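Local coordinates for protein 4-hydroxy-tetrahydrodipicolinate synthase (Aquifex aeolicus, PDB 2EHH) that probably catalyses the condensation of pyruvate with aspartate beta-semialdehyde to 4-hydroxy-tetrahydrodipicolinate, a step in lysine biosynthesis by the diaminopimelate pathway, at residues Pro193-Gly198 against Ala220-Asp225; Val102-Asn107 against Arg112-His117; Leu243-Asn248 against Glu278-Glu283; Lys57-Ala62 against Val94-Ala99. All blocks are in the same frame, centred on the assembly; numbering follows the deposited sequence.

Overall arrangement
Following the chain from the N terminus, contact 4 comes first: it brings helix 52-66 against the turn between helix 81-93 and strand 98-102, closing a loop of 31 residues. The same strand then runs into contact 2, the shortest closure, where the segment after the strand folds onto helix 111-124. Contact 1 joins helices 191-196 and 211-223, with strand 201-204 between them in the chain, and contact 3 links the turn after helix 226-242 to helix 275-287. The four closures follow in series, with none nested or crossed. Contacts 4, 2 and 1 lie in the beta/alpha barrel, and contact 3 ties in the C-terminal helices. Contacts 3 and 4 flank the chain's centre, about 30 Å apart between centres.

Contact 1. Residues Pro193-Gly198 against Ala220-Asp225; sequences PMMALG and AALEGD
Met195 and Ala221 sit on the last turns of two neighbouring helices, which draw together to 6.5 Å between Met195 CA and Ala221 CA. The long thioether spans this gap. Its CG lies beside the backbone N and opposite the carbonyl carbon (chi1 -72°), the chain runs on straight to SD, and a bend at the last torsion (chi3 79°) swings out the terminal methyl. Met195 SD rests 3.8 Å from Ala221 CB, while Met195 CE reaches 3.6 Å from Leu222 CD2 and lies equally close to Leu222 CG. One flexible side chain thus covers a small methyl and the flank of a branched leucine that crosses it at a slant. Alanine suits position 221 because its short side chain admits the sulfur. Both helices end in Schellman motifs at Gly198 and Gly224, whose positive phi would press any side chain against the preceding carbonyl O. Phe226, at the start of the next helix, also packs on Ala221, and Ala196 O accepts a hydrogen bond from Arg230 NH1 of the second subunit. The arrangement belongs to the outer helical layer of a TIM barrel, where helices following successive strands, here 182-185 and 201-204, pack side by side.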
loop_
_atom_site.group_PDB
_atom_site.type_symbol
_atom_site.label_atom_id
_atom_site.label_comp_id
_atom_site.label_asym_id
_atom_site.label_seq_id
_atom_site.Cartn_x
_atom_site.Cartn_y
_atom_site.Cartn_z
ATOM N N PRO A 193 12.413 -17.949 -8.526
ATOM C CA PRO A 193 12.612 -16.750 -9.349
ATOM C C PRO A 193 13.823 -15.909 -8.931
ATOM O O PRO A 193 14.506 -15.333 -9.774
ATOM C CB PRO A 193 11.279 -16.000 -9.216
ATOM C CG PRO A 193 10.728 -16.478 -7.877
ATOM C CD PRO A 193 11.080 -17.951 -7.894
ATOM N N MET A 194 14.105 -15.837 -7.634
ATOM C CA MET A 194 15.253 -15.056 -7.188
ATOM C C MET A 194 16.565 -15.699 -7.637
ATOM O O MET A 194 17.506 -15.001 -8.021
ATOM C CB MET A 194 15.257 -14.907 -5.666
ATOM C CG MET A 194 14.290 -13.862 -5.150
ATOM S SD MET A 194 14.742 -13.331 -3.495
ATOM C CE MET A 194 13.196 -12.457 -3.005
ATOM N N MET A 195 16.639 -17.024 -7.586
ATOM C CA MET A 195 17.867 -17.688 -8.010
ATOM C C MET A 195 18.029 -17.624 -9.528
ATOM O O MET A 195 19.148 -17.596 -10.042
ATOM C CB MET A 195 17.902 -19.125 -7.490
ATOM C CG MET A 195 18.146 -19.174 -5.982
ATOM S SD MET A 195 18.322 -20.825 -5.296
ATOM C CE MET A 195 20.043 -21.179 -5.750
ATOM N N ALA A 196 16.915 -17.572 -10.248
ATOM C CA ALA A 196 16.986 -17.466 -11.703
ATOM C C ALA A 196 17.643 -16.124 -12.041
ATOM O O ALA A 196 18.272 -15.972 -13.088
ATOM C CB ALA A 196 15.586 -17.547 -12.308
ATOM N N LEU A 197 17.508 -15.159 -11.130
ATOM C CA LEU A 197 18.091 -13.831 -11.305
ATOM C C LEU A 197 19.501 -13.693 -10.734
ATOM O O LEU A 197 20.141 -12.654 -10.900
ATOM C CB LEU A 197 17.187 -12.770 -10.668
ATOM C CG LEU A 197 15.944 -12.348 -11.457
ATOM C CD1 LEU A 197 14.988 -11.574 -10.551
ATOM C CD2 LEU A 197 16.368 -11.491 -12.641
ATOM N N GLY A 198 19.984 -14.718 -10.044
ATOM C CA GLY A 198 21.329 -14.636 -9.494
ATOM C C GLY A 198 21.491 -14.830 -7.993
ATOM O O GLY A 198 22.619 -14.764 -7.489
ATOM N N ALA A 220 19.158 -27.831 -7.886
ATOM C CA ALA A 220 18.688 -27.782 -9.265
ATOM C C ALA A 220 18.893 -26.368 -9.809
ATOM O O ALA A 220 19.370 -26.182 -10.933
ATOM C CB ALA A 220 17.219 -28.159 -9.329
ATOM N N ALA A 221 18.536 -25.369 -9.003
ATOM C CA ALA A 221 18.687 -23.977 -9.410
ATOM C C ALA A 221 20.155 -23.612 -9.564
ATOM O O ALA A 221 20.537 -22.944 -10.523
ATOM C CB ALA A 221 18.026 -23.049 -8.392
ATOM N N LEU A 222 20.978 -24.038 -8.612
ATOM C CA LEU A 222 22.402 -23.738 -8.684
ATOM C C LEU A 222 23.001 -24.382 -9.932
ATOM O O LEU A 222 23.949 -23.859 -10.516
ATOM C CB LEU A 222 23.123 -24.234 -7.424
ATOM C CG LEU A 222 22.892 -23.418 -6.145
ATOM C CD1 LEU A 222 23.557 -24.105 -4.954
ATOM C CD2 LEU A 222 23.452 -22.009 -6.329
ATOM N N GLU A 223 22.436 -25.511 -10.346
ATOM C CA GLU A 223 22.916 -26.216 -11.530
ATOM C C GLU A 223 22.352 -25.585 -12.799
ATOM O O GLU A 223 22.819 -25.869 -13.899
ATOM C CB GLU A 223 22.523 -27.690 -11.463
ATOM N N GLY A 224 21.343 -24.732 -12.643
ATOM C CA GLY A 224 20.744 -24.079 -13.794
ATOM C C GLY A 224 19.628 -24.886 -14.433
ATOM O O GLY A 224 19.148 -24.544 -15.514
ATOM N N ASP A 225 19.216 -25.959 -13.764
ATOM C CA ASP A 225 18.151 -26.817 -14.262
ATOM C C ASP A 225 16.822 -26.349 -13.681
ATOM O O ASP A 225 16.342 -26.887 -12.678
ATOM C CB ASP A 225 18.413 -28.266 -13.846
ATOM C CG ASP A 225 17.413 -29.236 -14.445
ATOM O OD1 ASP A 225 16.406 -28.784 -15.028
ATOM O OD2 ASP A 225 17.631 -30.457 -14.322
#

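Contact 2. Residues Val102-Asn107 against Arg112-His117; sequences VVPYYN and RGLYEH
Pro104 lies over one face of the His117 imidazole, with Pro104 CG 3.6 Å from the ring centroid and 11° off its normal, a CH-pi contact centred on the ring. The histidine takes this pose because its CG is anti to the backbone N (chi1 177°), which carries the ring out from the helix to lie against the proline. Pro104 and Leu114 run antiparallel alongside each other, bringing Pro104 CD to 3.6 Å from Leu114 CD2. Leu114 CD2 also meets Val103 CG1 at 3.7 Å, so one leucine branch fills the angle between valine and proline. At the imidazole edge, in its plane, water 1 lies 2.8 Å from His117 NE2 and donates a bond of 2.7 Å to Val102 O. The other ring nitrogen, ND1, is hydrogen-bonded to Thr81 OG1. Replacing the ring with a leucine would probably leave both Thr81 and the bridging water without their imidazole mate and deprive Pro104 of the flat surface it rests on. Tyr106, further along, is predicted to serve in the catalytic proton relay. The chemistry implies a buried histidine whose ring rotation is fixed by a partner at each nitrogen, while its pi face receives the proline CH groups.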
loop_
_atom_site.group_PDB
_atom_site.type_symbol
_atom_site.label_atom_id
_atom_site.label_comp_id
_atom_site.label_asym_id
_atom_site.label_seq_id
_atom_site.Cartn_x
_atom_site.Cartn_y
_atom_site.Cartn_z
ATOM N N VAL A 102 19.410 -7.783 11.281
ATOM C CA VAL A 102 18.190 -7.247 10.697
ATOM C C VAL A 102 18.215 -5.726 10.597
ATOM O O VAL A 102 18.862 -5.041 11.398
ATOM C CB VAL A 102 16.943 -7.686 11.522
ATOM C CG1 VAL A 102 16.933 -6.977 12.877
ATOM C CG2 VAL A 102 15.662 -7.393 10.746
ATOM N N VAL A 103 17.542 -5.201 9.580
ATOM C CA VAL A 103 17.440 -3.759 9.414
ATOM C C VAL A 103 16.594 -3.342 10.615
ATOM O O VAL A 103 15.572 -3.960 10.889
ATOM C CB VAL A 103 16.676 -3.392 8.115
ATOM C CG1 VAL A 103 16.296 -1.916 8.122
ATOM C CG2 VAL A 103 17.530 -3.717 6.899
ATOM N N PRO A 104 17.016 -2.306 11.352
ATOM C CA PRO A 104 16.266 -1.840 12.521
ATOM C C PRO A 104 14.763 -1.696 12.296
ATOM O O PRO A 104 14.319 -1.005 11.372
ATOM C CB PRO A 104 16.929 -0.512 12.835
ATOM C CG PRO A 104 18.374 -0.812 12.532
ATOM C CD PRO A 104 18.280 -1.557 11.208
ATOM N N TYR A 105 13.989 -2.349 13.154
ATOM C CA TYR A 105 12.533 -2.299 13.081
ATOM C C TYR A 105 11.960 -1.248 14.031
ATOM O O TYR A 105 12.618 -0.839 14.988
ATOM C CB TYR A 105 11.940 -3.662 13.452
ATOM C CG TYR A 105 12.544 -4.252 14.709
ATOM C CD1 TYR A 105 13.536 -5.227 14.632
ATOM C CD2 TYR A 105 12.174 -3.785 15.973
ATOM C CE1 TYR A 105 14.148 -5.719 15.773
ATOM C CE2 TYR A 105 12.785 -4.274 17.126
ATOM C CZ TYR A 105 13.771 -5.239 17.008
ATOM O OH TYR A 105 14.406 -5.731 18.111
ATOM N N TYR A 106 10.737 -0.809 13.740
ATOM C CA TYR A 106 10.005 0.138 14.575
ATOM C C TYR A 106 10.455 1.599 14.668
ATOM O O TYR A 106 9.614 2.496 14.537
ATOM C CB TYR A 106 9.885 -0.439 15.987
ATOM C CG TYR A 106 9.018 0.375 16.920
ATOM C CD1 TYR A 106 7.628 0.339 16.825
ATOM C CD2 TYR A 106 9.589 1.171 17.907
ATOM C CE1 TYR A 106 6.824 1.073 17.696
ATOM C CE2 TYR A 106 8.794 1.912 18.787
ATOM C CZ TYR A 106 7.413 1.853 18.675
ATOM O OH TYR A 106 6.627 2.554 19.560
ATOM N N ASN A 107 11.740 1.865 14.918
ATOM C CA ASN A 107 12.163 3.264 15.017
ATOM C C ASN A 107 12.459 3.954 13.684
ATOM O O ASN A 107 12.774 5.140 13.647
ATOM C CB ASN A 107 13.335 3.446 16.004
ATOM C CG ASN A 107 14.512 2.525 15.735
ATOM O OD1 ASN A 107 14.563 1.813 14.734
ATOM N ND2 ASN A 107 15.479 2.545 16.649
ATOM N N ARG A 112 20.821 7.292 6.352
ATOM C CA ARG A 112 22.109 7.604 6.962
ATOM C C ARG A 112 22.202 6.792 8.253
ATOM O O ARG A 112 23.253 6.232 8.581
ATOM C CB ARG A 112 22.213 9.106 7.254
ATOM C CG ARG A 112 23.499 9.558 7.948
ATOM C CD ARG A 112 24.749 8.920 7.344
ATOM N NE ARG A 112 25.938 9.743 7.557
ATOM C CZ ARG A 112 27.141 9.269 7.869
ATOM N NH1 ARG A 112 27.329 7.969 8.019
ATOM N NH2 ARG A 112 28.162 10.101 8.026
ATOM N N GLY A 113 21.081 6.722 8.968
ATOM C CA GLY A 113 21.029 5.965 10.202
ATOM C C GLY A 113 21.276 4.492 9.946
ATOM O O GLY A 113 21.974 3.836 10.715
ATOM N N LEU A 114 20.706 3.961 8.867
ATOM C CA LEU A 114 20.897 2.554 8.537
ATOM C C LEU A 114 22.358 2.309 8.175
ATOM O O LEU A 114 22.930 1.276 8.523
ATOM C CB LEU A 114 19.992 2.150 7.368
ATOM C CG LEU A 114 18.488 2.153 7.667
ATOM C CD1 LEU A 114 17.703 1.721 6.438
ATOM C CD2 LEU A 114 18.214 1.198 8.837
ATOM N N TYR A 115 22.957 3.262 7.467
ATOM C CA TYR A 115 24.362 3.153 7.079
ATOM C C TYR A 115 25.242 3.102 8.327
ATOM O O TYR A 115 26.055 2.189 8.495
ATOM C CB TYR A 115 24.767 4.355 6.218
ATOM C CG TYR A 115 26.259 4.489 6.005
ATOM C CD1 TYR A 115 26.958 3.593 5.194
ATOM C CD2 TYR A 115 26.975 5.513 6.621
ATOM C CE1 TYR A 115 28.337 3.719 5.001
ATOM C CE2 TYR A 115 28.352 5.649 6.436
ATOM C CZ TYR A 115 29.025 4.753 5.625
ATOM O OH TYR A 115 30.381 4.905 5.427
ATOM N N GLU A 116 25.074 4.078 9.212
ATOM C CA GLU A 116 25.885 4.111 10.428
ATOM C C GLU A 116 25.665 2.891 11.317
ATOM O O GLU A 116 26.588 2.435 11.989
ATOM C CB GLU A 116 25.622 5.403 11.208
ATOM C CG GLU A 116 26.052 6.642 10.439
ATOM C CD GLU A 116 26.069 7.897 11.285
ATOM O OE1 GLU A 116 26.173 8.998 10.702
ATOM O OE2 GLU A 116 25.989 7.785 12.528
ATOM N N HIS A 117 24.449 2.352 11.308
ATOM C CA HIS A 117 24.133 1.169 12.106
ATOM C C HIS A 117 24.987 -0.020 11.664
ATOM O O HIS A 117 25.765 -0.578 12.443
ATOM C CB HIS A 117 22.648 0.818 11.949
ATOM C CG HIS A 117 22.232 -0.427 12.670
ATOM N ND1 HIS A 117 22.087 -0.486 14.042
ATOM C CD2 HIS A 117 21.906 -1.658 12.208
ATOM C CE1 HIS A 117 21.685 -1.696 14.389
ATOM N NE2 HIS A 117 21.569 -2.428 13.293
HETATM O O HOH W 1 20.119 -4.737 13.744
#

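Contact 3. Residues Leu243-Asn248 against Glu278-Glu283; sequences LFIETN and ENKLRE
Leu243, Ile245, Lys280 and Leu281 meet through aliphatic carbons, and no flat group offers a face or an edge across this contact. The carboxylates nearby look elsewhere: Glu246 OE2 accepts a hydrogen bond from Ser274 N, and Glu278 OE1 forms a salt bridge with Lys264. What remains is a light apolar touch between a turn and a helix, which approach to 7.6 Å between Leu243 CA and Leu281 CA. Two pairs carry it. Leu243 starts away from the helix, but its branch bends back, so that Leu243 CD1 lies 4.3 Å from Leu281 CD1, methyl to methyl. Ile245 starts toward the helix: with CG1 anti to the backbone N (chi1 -173°) and the next torsion also extended, the side chain is stretched to its full length and sets Ile245 CD1 4.1 Å from Lys280 CG. Here the lysine acts as a hydrocarbon. A bend at chi2 (72°) turns its chain after CG, and the ammonium end leads away from the contact. The residue types fit their places, since the leucines are buried and need no polar partner, whereas a lysine at the solvent-exposed edge of the contact can lend its methylenes to isoleucine and keep its charge outside. Among the surrounding elements, Leu243 also packs on Ala206, just after barrel strand 201-204, and Leu281 on Thr254 of helix 250-258. The turn therefore lies between the barrel and the C-terminal helices, joining helix 226-242 to helix 250-258 while helix 275-287 packs against it.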
loop_
_atom_site.group_PDB
_atom_site.type_symbol
_atom_site.label_atom_id
_atom_site.label_comp_id
_atom_site.label_asym_id
_atom_site.label_seq_id
_atom_site.Cartn_x
_atom_site.Cartn_y
_atom_site.Cartn_z
ATOM N N LEU A 243 2.601 -22.801 5.569
ATOM C CA LEU A 243 3.503 -22.383 6.644
ATOM C C LEU A 243 3.318 -20.914 6.998
ATOM O O LEU A 243 3.889 -20.426 7.972
ATOM C CB LEU A 243 4.959 -22.648 6.255
ATOM C CG LEU A 243 5.504 -24.029 6.643
ATOM C CD1 LEU A 243 4.494 -25.109 6.329
ATOM C CD2 LEU A 243 6.804 -24.284 5.908
ATOM N N PHE A 244 2.514 -20.211 6.207
ATOM C CA PHE A 244 2.247 -18.800 6.459
ATOM C C PHE A 244 0.758 -18.497 6.601
ATOM O O PHE A 244 0.338 -17.350 6.449
ATOM C CB PHE A 244 2.865 -17.954 5.345
ATOM C CG PHE A 244 4.360 -17.967 5.359
ATOM C CD1 PHE A 244 5.069 -17.029 6.105
ATOM C CD2 PHE A 244 5.062 -18.966 4.694
ATOM C CE1 PHE A 244 6.455 -17.091 6.189
ATOM C CE2 PHE A 244 6.451 -19.036 4.774
ATOM C CZ PHE A 244 7.148 -18.100 5.523
ATOM N N ILE A 245 -0.033 -19.523 6.904
ATOM C CA ILE A 245 -1.474 -19.351 7.077
ATOM C C ILE A 245 -1.698 -18.455 8.296
ATOM O O ILE A 245 -2.738 -17.816 8.442
ATOM C CB ILE A 245 -2.173 -20.716 7.251
ATOM C CG1 ILE A 245 -3.690 -20.530 7.245
ATOM C CG2 ILE A 245 -1.699 -21.392 8.529
ATOM C CD1 ILE A 245 -4.455 -21.835 7.085
ATOM N N GLU A 246 -0.696 -18.424 9.168
ATOM C CA GLU A 246 -0.693 -17.574 10.348
ATOM C C GLU A 246 0.740 -17.062 10.442
ATOM O O GLU A 246 1.648 -17.666 9.879
ATOM C CB GLU A 246 -1.085 -18.355 11.611
ATOM C CG GLU A 246 -2.602 -18.423 11.833
ATOM C CD GLU A 246 -2.986 -19.036 13.172
ATOM O OE1 GLU A 246 -2.282 -18.768 14.171
ATOM O OE2 GLU A 246 -3.999 -19.770 13.229
ATOM N N THR A 247 0.941 -15.948 11.132
ATOM C CA THR A 247 2.267 -15.351 11.262
ATOM C C THR A 247 3.396 -16.340 11.578
ATOM O O THR A 247 3.341 -17.068 12.574
ATOM C CB THR A 247 2.266 -14.259 12.357
ATOM O OG1 THR A 247 1.295 -13.255 12.031
ATOM C CG2 THR A 247 3.642 -13.610 12.476
ATOM N N ASN A 248 4.418 -16.361 10.725
ATOM C CA ASN A 248 5.586 -17.220 10.947
ATOM C C ASN A 248 6.211 -16.714 12.253
ATOM O O ASN A 248 6.303 -15.502 12.466
ATOM C CB ASN A 248 6.572 -17.061 9.782
ATOM C CG ASN A 248 7.926 -17.707 10.059
ATOM O OD1 ASN A 248 8.960 -17.033 10.074
ATOM N ND2 ASN A 248 7.925 -19.014 10.266
ATOM N N GLU A 278 -4.878 -25.076 12.328
ATOM C CA GLU A 278 -3.991 -26.161 12.712
ATOM C C GLU A 278 -4.370 -27.449 11.984
ATOM O O GLU A 278 -3.502 -28.245 11.640
ATOM C CB GLU A 278 -4.024 -26.377 14.227
ATOM C CG GLU A 278 -3.187 -27.560 14.692
ATOM C CD GLU A 278 -2.712 -27.426 16.130
ATOM O OE1 GLU A 278 -2.489 -28.476 16.771
ATOM O OE2 GLU A 278 -2.545 -26.281 16.617
ATOM N N ASN A 279 -5.664 -27.651 11.745
ATOM C CA ASN A 279 -6.118 -28.851 11.043
ATOM C C ASN A 279 -5.757 -28.777 9.563
ATOM O O ASN A 279 -5.460 -29.794 8.935
ATOM C CB ASN A 279 -7.632 -29.041 11.200
ATOM C CG ASN A 279 -8.006 -29.690 12.521
ATOM O OD1 ASN A 279 -7.410 -30.692 12.921
ATOM N ND2 ASN A 279 -9.004 -29.132 13.196
ATOM N N LYS A 280 -5.793 -27.572 9.004
ATOM C CA LYS A 280 -5.442 -27.378 7.603
ATOM C C LYS A 280 -3.969 -27.757 7.456
ATOM O O LYS A 280 -3.575 -28.432 6.505
ATOM C CB LYS A 280 -5.646 -25.916 7.203
ATOM C CG LYS A 280 -5.415 -25.625 5.726
ATOM C CD LYS A 280 -6.530 -26.199 4.852
ATOM C CE LYS A 280 -6.281 -25.913 3.373
ATOM N NZ LYS A 280 -4.953 -26.430 2.927
ATOM N N LEU A 281 -3.159 -27.324 8.413
ATOM C CA LEU A 281 -1.734 -27.627 8.388
ATOM C C LEU A 281 -1.510 -29.131 8.445
ATOM O O LEU A 281 -0.766 -29.679 7.638
ATOM C CB LEU A 281 -1.024 -26.964 9.569
ATOM C CG LEU A 281 0.448 -27.349 9.760
ATOM C CD1 LEU A 281 1.262 -26.941 8.535
ATOM C CD2 LEU A 281 0.987 -26.665 11.011
ATOM N N ARG A 282 -2.160 -29.798 9.397
ATOM C CA ARG A 282 -2.002 -31.242 9.535
ATOM C C ARG A 282 -2.348 -31.948 8.231
ATOM O O ARG A 282 -1.635 -32.854 7.800
ATOM C CB ARG A 282 -2.884 -31.783 10.668
ATOM C CG ARG A 282 -2.761 -33.293 10.875
ATOM C CD ARG A 282 -3.708 -33.779 11.962
ATOM N NE ARG A 282 -3.388 -33.187 13.258
ATOM C CZ ARG A 282 -2.354 -33.553 14.007
ATOM N NH1 ARG A 282 -1.540 -34.515 13.593
ATOM N NH2 ARG A 282 -2.129 -32.951 15.165
ATOM N N GLU A 283 -3.437 -31.526 7.596
ATOM C CA GLU A 283 -3.849 -32.142 6.344
ATOM C C GLU A 283 -2.819 -31.951 5.243
ATOM O O GLU A 283 -2.597 -32.851 4.436
ATOM C CB GLU A 283 -5.211 -31.604 5.895
ATOM C CG GLU A 283 -6.369 -32.192 6.684
ATOM C CD GLU A 283 -6.241 -33.700 6.856
ATOM O OE1 GLU A 283 -6.126 -34.414 5.836
ATOM O OE2 GLU A 283 -6.249 -34.172 8.013
#

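Contact 4. Residues Lys57-Ala62 against Val94-Ala99; sequences KVIEFA and VGADGA
Glu60 OE2 lies 3.9 Å from Val94 CG1, yet this is contact without a bond, for no hydrogen bond crosses between the segments; its charge has a long, weak ion pair with Lys64, one helical turn on. The shortest polar bonds are within the helix, such as Phe61 N to Lys57 O at 2.8 Å. The setting is the outer layer of a TIM barrel: helix 52-66 packs against the turn that leads from helix 81-93 into strand 98-102. Val94 does most of the work, crossing both helix side chains at about a right angle. Its CG1 faces the extended glutamate, lying against the aliphatic stem, while Val94 CG2 meets Ile59 CG2 at 3.8 Å. Ile59 puts that methyl there by holding CG2 anti to the backbone N, while CG1 lies anti to the carbonyl carbon (chi1 -65°). A branched residue suits position 94 because its two methyls serve two neighbours at once. With an alanine here both CG methyls would be gone, and the Ile59 methyl and the glutamate stem would probably be left facing a gap. Gly95 is the C-prime residue of the Schellman motif that ends helix 81-93, and its positive phi turns the chain out of the helix and on toward strand 98-102. Asp97 OD1 accepts a hydrogen bond from Val72 N of the adjoining strand. Ile59 CG2 also lies 4.4 Å from Ala96 CB, two residues past the valine.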
loop_
_atom_site.group_PDB
_atom_site.type_symbol
_atom_site.label_atom_id
_atom_site.label_comp_id
_atom_site.label_asym_id
_atom_site.label_seq_id
_atom_site.Cartn_x
_atom_site.Cartn_y
_atom_site.Cartn_z
ATOM N N LYS A 57 23.412 -17.812 24.851
ATOM C CA LYS A 57 23.505 -19.220 25.233
ATOM C C LYS A 57 23.154 -20.132 24.051
ATOM O O LYS A 57 23.804 -21.157 23.826
ATOM C CB LYS A 57 22.568 -19.510 26.406
ATOM C CG LYS A 57 22.714 -20.902 27.015
ATOM C CD LYS A 57 24.076 -21.098 27.678
ATOM C CE LYS A 57 24.129 -22.399 28.477
ATOM N NZ LYS A 57 23.728 -23.594 27.677
ATOM N N VAL A 58 22.123 -19.762 23.298
ATOM C CA VAL A 58 21.711 -20.557 22.146
ATOM C C VAL A 58 22.777 -20.534 21.057
ATOM O O VAL A 58 23.075 -21.563 20.450
ATOM C CB VAL A 58 20.368 -20.051 21.568
ATOM C CG1 VAL A 58 20.136 -20.627 20.176
ATOM C CG2 VAL A 58 19.230 -20.464 22.494
ATOM N N ILE A 59 23.349 -19.361 20.809
ATOM C CA ILE A 59 24.383 -19.231 19.795
ATOM C C ILE A 59 25.596 -20.073 20.197
ATOM O O ILE A 59 26.101 -20.879 19.416
ATOM C CB ILE A 59 24.811 -17.757 19.626
ATOM C CG1 ILE A 59 23.631 -16.934 19.094
ATOM C CG2 ILE A 59 25.993 -17.657 18.663
ATOM C CD1 ILE A 59 23.867 -15.424 19.117
ATOM N N GLU A 60 26.051 -19.888 21.429
ATOM C CA GLU A 60 27.198 -20.628 21.935
ATOM C C GLU A 60 26.934 -22.134 21.865
ATOM O O GLU A 60 27.804 -22.915 21.471
ATOM C CB GLU A 60 27.484 -20.185 23.369
ATOM C CG GLU A 60 28.643 -20.882 24.035
ATOM C CD GLU A 60 29.002 -20.240 25.360
ATOM O OE1 GLU A 60 28.088 -20.045 26.192
ATOM O OE2 GLU A 60 30.195 -19.933 25.566
ATOM N N PHE A 61 25.719 -22.534 22.228
ATOM C CA PHE A 61 25.322 -23.941 22.201
ATOM C C PHE A 61 25.311 -24.517 20.781
ATOM O O PHE A 61 25.799 -25.622 20.541
ATOM C CB PHE A 61 23.925 -24.098 22.811
ATOM C CG PHE A 61 23.383 -25.498 22.738
ATOM C CD1 PHE A 61 23.792 -26.465 23.650
ATOM C CD2 PHE A 61 22.476 -25.857 21.747
ATOM C CE1 PHE A 61 23.301 -27.768 23.577
ATOM C CE2 PHE A 61 21.981 -27.156 21.666
ATOM C CZ PHE A 61 22.393 -28.113 22.582
ATOM N N ALA A 62 24.735 -23.769 19.844
ATOM C CA ALA A 62 24.651 -24.219 18.458
ATOM C C ALA A 62 26.036 -24.412 17.854
ATOM O O ALA A 62 26.277 -25.388 17.149
ATOM C CB ALA A 62 23.853 -23.217 17.625
ATOM N N VAL A 94 32.254 -16.660 20.301
ATOM C CA VAL A 94 31.969 -18.078 20.469
ATOM C C VAL A 94 32.101 -18.953 19.225
ATOM O O VAL A 94 31.744 -20.130 19.256
ATOM C CB VAL A 94 30.569 -18.299 21.099
ATOM C CG1 VAL A 94 30.492 -17.589 22.443
ATOM C CG2 VAL A 94 29.485 -17.800 20.166
ATOM N N GLY A 95 32.598 -18.384 18.129
ATOM C CA GLY A 95 32.805 -19.178 16.927
ATOM C C GLY A 95 31.742 -19.252 15.848
ATOM O O GLY A 95 31.800 -20.137 14.990
ATOM N N ALA A 96 30.771 -18.345 15.863
ATOM C CA ALA A 96 29.739 -18.366 14.831
ATOM C C ALA A 96 30.388 -18.049 13.480
ATOM O O ALA A 96 31.314 -17.244 13.407
ATOM C CB ALA A 96 28.654 -17.335 15.154
ATOM N N ASP A 97 29.900 -18.680 12.414
ATOM C CA ASP A 97 30.445 -18.450 11.078
ATOM C C ASP A 97 29.990 -17.134 10.462
ATOM O O ASP A 97 30.651 -16.586 9.578
ATOM C CB ASP A 97 30.066 -19.601 10.152
ATOM C CG ASP A 97 30.545 -20.936 10.669
ATOM O OD1 ASP A 97 29.717 -21.708 11.201
ATOM O OD2 ASP A 97 31.757 -21.205 10.554
ATOM N N GLY A 98 28.856 -16.625 10.928
ATOM C CA GLY A 98 28.353 -15.370 10.404
ATOM C C GLY A 98 27.301 -14.780 11.317
ATOM O O GLY A 98 26.800 -15.460 12.213
ATOM N N ALA A 99 26.979 -13.510 11.095
ATOM C CA ALA A 99 25.974 -12.822 11.895
ATOM C C ALA A 99 24.898 -12.234 10.984
ATOM O O ALA A 99 25.211 -11.547 10.014
ATOM C CB ALA A 99 26.621 -11.709 12.712
#